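Local coordinates for protein putative monooxygenase (Fusobacterium nucleatum subsp. nucleatum, PDB 3MCS) that is probably a monooxygenase of the antibiotic biosynthesis monooxygenase family, with its natural substrate not established, at residues A131-N136 with I187-D192; L152-D155 with K161-L164. One frame throughout, in Å; residues are numbered along the deposited sequence.

In the fold
Interaction 1 joins helices 127-143 and 181-190, whereas interaction 2 pairs strands 147-155 and 161-168; their centres are 13 Å apart and both belong to the second antibiotic biosynthesis monooxygenase region of the chain. They meet through helix 127-143. I134 CD1 is 3.6 Å from L152 CD1, and A131 CB is 3.4 Å from W162 CZ2, so the helix that offers I133 to interaction 1 also packs on the hairpin of interaction 2. In sequence, interaction 2 falls between the two segments of interaction 1. A bound acetate, probably from the crystallisation liquor, lies about 4 Å from the side chain of L164; such ions can mark pockets, but no site is established here.

Interaction 1: residues A131-N136 with I187-D192; sequences AEIIKN and ITQTKD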
loop_
_atom_site.group_PDB
_atom_site.type_symbol
_atom_site.label_atom_id
_atom_site.label_comp_id
_atom_site.label_asym_id
_atom_site.label_seq_id
_atom_site.Cartn_x
_atom_site.Cartn_y
_atom_site.Cartn_z
ATOM N N ALA A 131 15.364 11.265 -1.264
ATOM C CA ALA A 131 14.194 11.461 -0.415
ATOM C C ALA A 131 13.437 12.711 -0.840
ATOM O O ALA A 131 12.242 12.677 -1.075
ATOM C CB ALA A 131 14.598 11.545 1.065
ATOM N N GLU A 132 14.139 13.815 -0.983
ATOM C CA GLU A 132 13.467 15.044 -1.367
ATOM C C GLU A 132 12.894 14.939 -2.777
ATOM O O GLU A 132 11.832 15.509 -3.049
ATOM C CB GLU A 132 14.416 16.250 -1.212
ATOM C CG GLU A 132 14.858 16.471 0.265
ATOM C CD GLU A 132 13.664 16.701 1.224
ATOM O OE1 GLU A 132 12.974 17.743 1.074
ATOM O OE2 GLU A 132 13.425 15.852 2.132
ATOM N N ILE A 133 13.572 14.192 -3.650
ATOM C CA ILE A 133 13.111 14.027 -5.023
ATOM C C ILE A 133 11.798 13.240 -5.096
ATOM O O ILE A 133 10.810 13.707 -5.655
ATOM C CB ILE A 133 14.178 13.360 -5.924
ATOM C CG1 ILE A 133 15.392 14.305 -6.099
ATOM C CG2 ILE A 133 13.574 13.018 -7.264
ATOM C CD1 ILE A 133 16.601 13.721 -6.863
ATOM N N ILE A 134 11.774 12.058 -4.502
ATOM C CA ILE A 134 10.580 11.238 -4.581
ATOM C C ILE A 134 9.418 11.911 -3.872
ATOM O O ILE A 134 8.295 11.834 -4.357
ATOM C CB ILE A 134 10.803 9.796 -4.050
ATOM C CG1 ILE A 134 9.613 8.913 -4.430
ATOM C CG2 ILE A 134 11.066 9.775 -2.518
ATOM C CD1 ILE A 134 9.818 7.447 -4.159
ATOM N N LYS A 135 9.674 12.580 -2.748
ATOM C CA LYS A 135 8.595 13.264 -2.026
ATOM C C LYS A 135 7.842 14.199 -2.965
ATOM O O LYS A 135 6.623 14.171 -2.990
ATOM C CB LYS A 135 9.111 14.044 -0.807
ATOM C CG LYS A 135 9.441 13.205 0.457
ATOM C CD LYS A 135 10.178 14.099 1.469
ATOM C CE LYS A 135 10.608 13.372 2.727
ATOM N NZ LYS A 135 11.416 14.284 3.570
ATOM N N ASN A 136 8.594 14.994 -3.736
ATOM C CA ASN A 136 8.032 15.964 -4.684
ATOM C C ASN A 136 7.222 15.281 -5.771
ATOM O O ASN A 136 6.095 15.685 -6.060
ATOM C CB ASN A 136 9.139 16.794 -5.348
ATOM C CG ASN A 136 9.866 17.712 -4.377
ATOM O OD1 ASN A 136 9.250 18.406 -3.566
ATOM N ND2 ASN A 136 11.188 17.748 -4.490
ATOM N N ILE A 187 12.716 9.236 -13.581
ATOM C CA ILE A 187 13.346 7.947 -13.836
ATOM C C ILE A 187 14.793 8.185 -14.291
ATOM O O ILE A 187 15.739 7.617 -13.746
ATOM C CB ILE A 187 12.529 7.111 -14.874
ATOM C CG1 ILE A 187 11.193 6.654 -14.250
ATOM C CG2 ILE A 187 13.312 5.907 -15.379
ATOM C CD1 ILE A 187 11.327 5.699 -13.037
ATOM N N THR A 188 14.961 9.054 -15.273
ATOM C CA THR A 188 16.295 9.376 -15.796
ATOM C C THR A 188 17.241 9.906 -14.704
ATOM O O THR A 188 18.344 9.390 -14.535
ATOM C CB THR A 188 16.201 10.390 -16.955
ATOM O OG1 THR A 188 15.627 9.747 -18.106
ATOM C CG2 THR A 188 17.597 10.963 -17.296
ATOM N N GLN A 189 16.771 10.897 -13.951
ATOM C CA GLN A 189 17.533 11.528 -12.875
ATOM C C GLN A 189 18.008 10.591 -11.745
ATOM O O GLN A 189 19.139 10.730 -11.266
ATOM C CB GLN A 189 16.680 12.658 -12.267
ATOM C CG GLN A 189 17.298 13.401 -11.065
ATOM C CD GLN A 189 16.419 14.543 -10.546
ATOM O OE1 GLN A 189 15.244 14.627 -10.871
ATOM N NE2 GLN A 189 17.000 15.425 -9.733
ATOM N N THR A 190 17.149 9.667 -11.309
ATOM C CA THR A 190 17.452 8.768 -10.193
ATOM C C THR A 190 17.989 7.398 -10.601
ATOM O O THR A 190 18.274 6.580 -9.741
ATOM C CB THR A 190 16.195 8.536 -9.295
ATOM O OG1 THR A 190 15.141 7.930 -10.057
ATOM C CG2 THR A 190 15.687 9.833 -8.705
ATOM N N LYS A 191 18.147 7.156 -11.901
ATOM C CA LYS A 191 18.593 5.849 -12.415
ATOM C C LYS A 191 19.773 5.248 -11.655
ATOM O O LYS A 191 19.706 4.100 -11.201
ATOM C CB LYS A 191 18.953 5.949 -13.915
ATOM N N ASP A 192 20.838 6.029 -11.498
ATOM C CA ASP A 192 22.069 5.537 -10.861
ATOM C C ASP A 192 22.040 5.631 -9.338
ATOM O O ASP A 192 22.999 5.230 -8.678
ATOM C CB ASP A 192 23.290 6.283 -11.422
ATOM C CG ASP A 192 23.457 6.070 -12.924
ATOM O OD1 ASP A 192 23.295 4.910 -13.388
ATOM O OD2 ASP A 192 23.752 7.058 -13.639
#
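The carboxamide of Q189 presents one face to I133: the CD1 methyl of I133 stands over its nitrogen end, 3.3 Å above the plane through Q189 CD, OE1 and NE2. The closest atoms are I133 CD1 and Q189 NE2, 3.4 Å apart. With CG anti to the backbone N (chi1 177°) and the chain extended beyond it, Q189 reaches across toward helix 127-143 and meets the isoleucine head-on. Within segment 131-136, away from the contact, the E132 carboxylate takes a salt bridge from K135: NZ bonds E132 OE2 at 2.9 Å, arriving on the syn side and 22° out of the carboxylate plane.

I133 uses its other branch on T190. Its CG2 is 4.1 Å from T190 CG2, the two methyls grazing as the side chains pass in opposing senses. T190 OG1 is hydrogen-bonded to Y186 O, one turn back in its helix, which probably helps hold the rotamer that turns CG2 toward I133. No hydrogen bond crosses this small interface; burial of 121 Å² and an I133 CA to T190 CA distance of 8.6 Å describe light side-chain packing between helices. In segment 187-192 it is Q189 and T190 that meet helix 127-143. That helix also lies on strands 161-168 and 91-104, with K135 resting on Q100 and I101 of the latter.

Interaction 2: residues L152-D155 with K161-L164; sequences LGTD and KWCL
T154 and W162 project as neighbours from the same face of the sheet, and the methyl CG2 of T154 sits over one face of the indole. Its distance to the centroid of the W162 six-membered ring is 3.3 Å, only 8° from the ring normal, which defines a CH-pi contact. With OG1 between the backbone N and the carbonyl carbon (chi1 57°), T154 CG2 falls anti to the carbonyl carbon, over the ring. L152 approaches differently: its CD1 comes to the edge of the indole, near the ring plane, 3.7 Å from W162 CE3. L152 also crosses L164 at a slant, with L152 CB 3.9 Å from L164 CD1. The indole is further placed by a hydrogen bond from NE1 to D127 and by the ring of F130, which meets it.

D155 and K161 run alongside each other, joined by hydrocarbon rather than charge. D155 CB and K161 CB are 4.0 Å apart. D155 OD2 and K161 NZ are separated by 6.3 Å; the acid instead forms a salt bridge with R157 and the lysine one with D121.

Between the backbones, G153 and C163 form an antiparallel hydrogen-bonded pair; the C163 side chain leaves on the face opposite W162. The bond from C163 N to G153 O is 2.8 Å long and nearly straight at 171°; G153 N returns one to C163 O, and D155 N donates to K161 O. L152–L164 and T154–W162 are the flanking non-hydrogen-bonded pairs. These alternating pairs and the short connection between consecutive strands 147-155 and 161-168 make this a beta hairpin, here packed against helix 127-143 in the alpha-plus-beta arrangement of the dimeric alpha/beta-barrel clan.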
loop_
_atom_site.group_PDB
_atom_site.type_symbol
_atom_site.label_atom_id
_atom_site.label_comp_id
_atom_site.label_asym_id
_atom_site.label_seq_id
_atom_site.Cartn_x
_atom_site.Cartn_y
_atom_site.Cartn_z
ATOM N N LEU A 152 3.504 6.963 0.719
ATOM C CA LEU A 152 4.949 6.873 0.532
ATOM C C LEU A 152 5.642 6.838 1.874
ATOM O O LEU A 152 5.415 7.712 2.722
ATOM C CB LEU A 152 5.470 8.088 -0.242
ATOM C CG LEU A 152 6.989 8.201 -0.435
ATOM C CD1 LEU A 152 7.532 7.100 -1.352
ATOM C CD2 LEU A 152 7.332 9.544 -0.991
ATOM N N GLY A 153 6.502 5.849 2.067
ATOM C CA GLY A 153 7.245 5.742 3.319
ATOM C C GLY A 153 8.482 4.879 3.225
ATOM O O GLY A 153 8.779 4.330 2.166
ATOM N N THR A 154 9.200 4.769 4.338
ATOM C CA THR A 154 10.432 3.997 4.387
ATOM C C THR A 154 10.285 2.847 5.380
ATOM O O THR A 154 9.647 2.972 6.415
ATOM C CB THR A 154 11.621 4.904 4.741
ATOM O OG1 THR A 154 11.392 5.566 5.994
ATOM C CG2 THR A 154 11.806 5.968 3.654
ATOM N N ASP A 155 10.858 1.706 5.045
ATOM C CA ASP A 155 10.745 0.558 5.898
ATOM C C ASP A 155 11.470 0.852 7.229
ATOM O O ASP A 155 12.551 1.460 7.249
ATOM C CB ASP A 155 11.296 -0.675 5.175
ATOM C CG ASP A 155 10.992 -1.974 5.907
ATOM O OD1 ASP A 155 11.177 -2.026 7.135
ATOM O OD2 ASP A 155 10.577 -2.951 5.249
ATOM N N LYS A 161 14.977 1.702 2.051
ATOM C CA LYS A 161 13.963 0.943 1.330
ATOM C C LYS A 161 12.675 1.738 1.302
ATOM O O LYS A 161 11.947 1.755 2.278
ATOM C CB LYS A 161 13.754 -0.383 2.037
ATOM C CG LYS A 161 12.973 -1.478 1.299
ATOM C CD LYS A 161 13.109 -2.809 2.083
ATOM C CE LYS A 161 13.146 -4.061 1.202
ATOM N NZ LYS A 161 14.442 -4.226 0.461
ATOM N N TRP A 162 12.406 2.434 0.205
ATOM C CA TRP A 162 11.170 3.202 0.073
ATOM C C TRP A 162 10.025 2.336 -0.467
ATOM O O TRP A 162 10.244 1.527 -1.366
ATOM C CB TRP A 162 11.403 4.385 -0.848
ATOM C CG TRP A 162 12.315 5.357 -0.268
ATOM C CD1 TRP A 162 13.672 5.260 -0.193
ATOM C CD2 TRP A 162 11.960 6.602 0.333
ATOM N NE1 TRP A 162 14.188 6.369 0.429
ATOM C CE2 TRP A 162 13.163 7.215 0.759
ATOM C CE3 TRP A 162 10.747 7.267 0.546
ATOM C CZ2 TRP A 162 13.188 8.453 1.405
ATOM C CZ3 TRP A 162 10.776 8.507 1.176
ATOM C CH2 TRP A 162 11.993 9.079 1.605
ATOM N N CYS A 163 8.820 2.526 0.074
ATOM C CA CYS A 163 7.630 1.769 -0.320
ATOM C C CYS A 163 6.546 2.700 -0.758
ATOM O O CYS A 163 6.138 3.569 0.022
ATOM C CB CYS A 163 7.087 0.968 0.858
ATOM S SG CYS A 163 8.240 -0.277 1.501
ATOM N N LEU A 164 6.044 2.493 -1.981
ATOM C CA LEU A 164 5.004 3.354 -2.556
ATOM C C LEU A 164 3.763 2.577 -2.985
ATOM O O LEU A 164 3.823 1.741 -3.882
ATOM C CB LEU A 164 5.555 4.106 -3.763
ATOM C CG LEU A 164 4.569 5.090 -4.380
ATOM C CD1 LEU A 164 4.231 6.154 -3.338
ATOM C CD2 LEU A 164 5.104 5.740 -5.679
#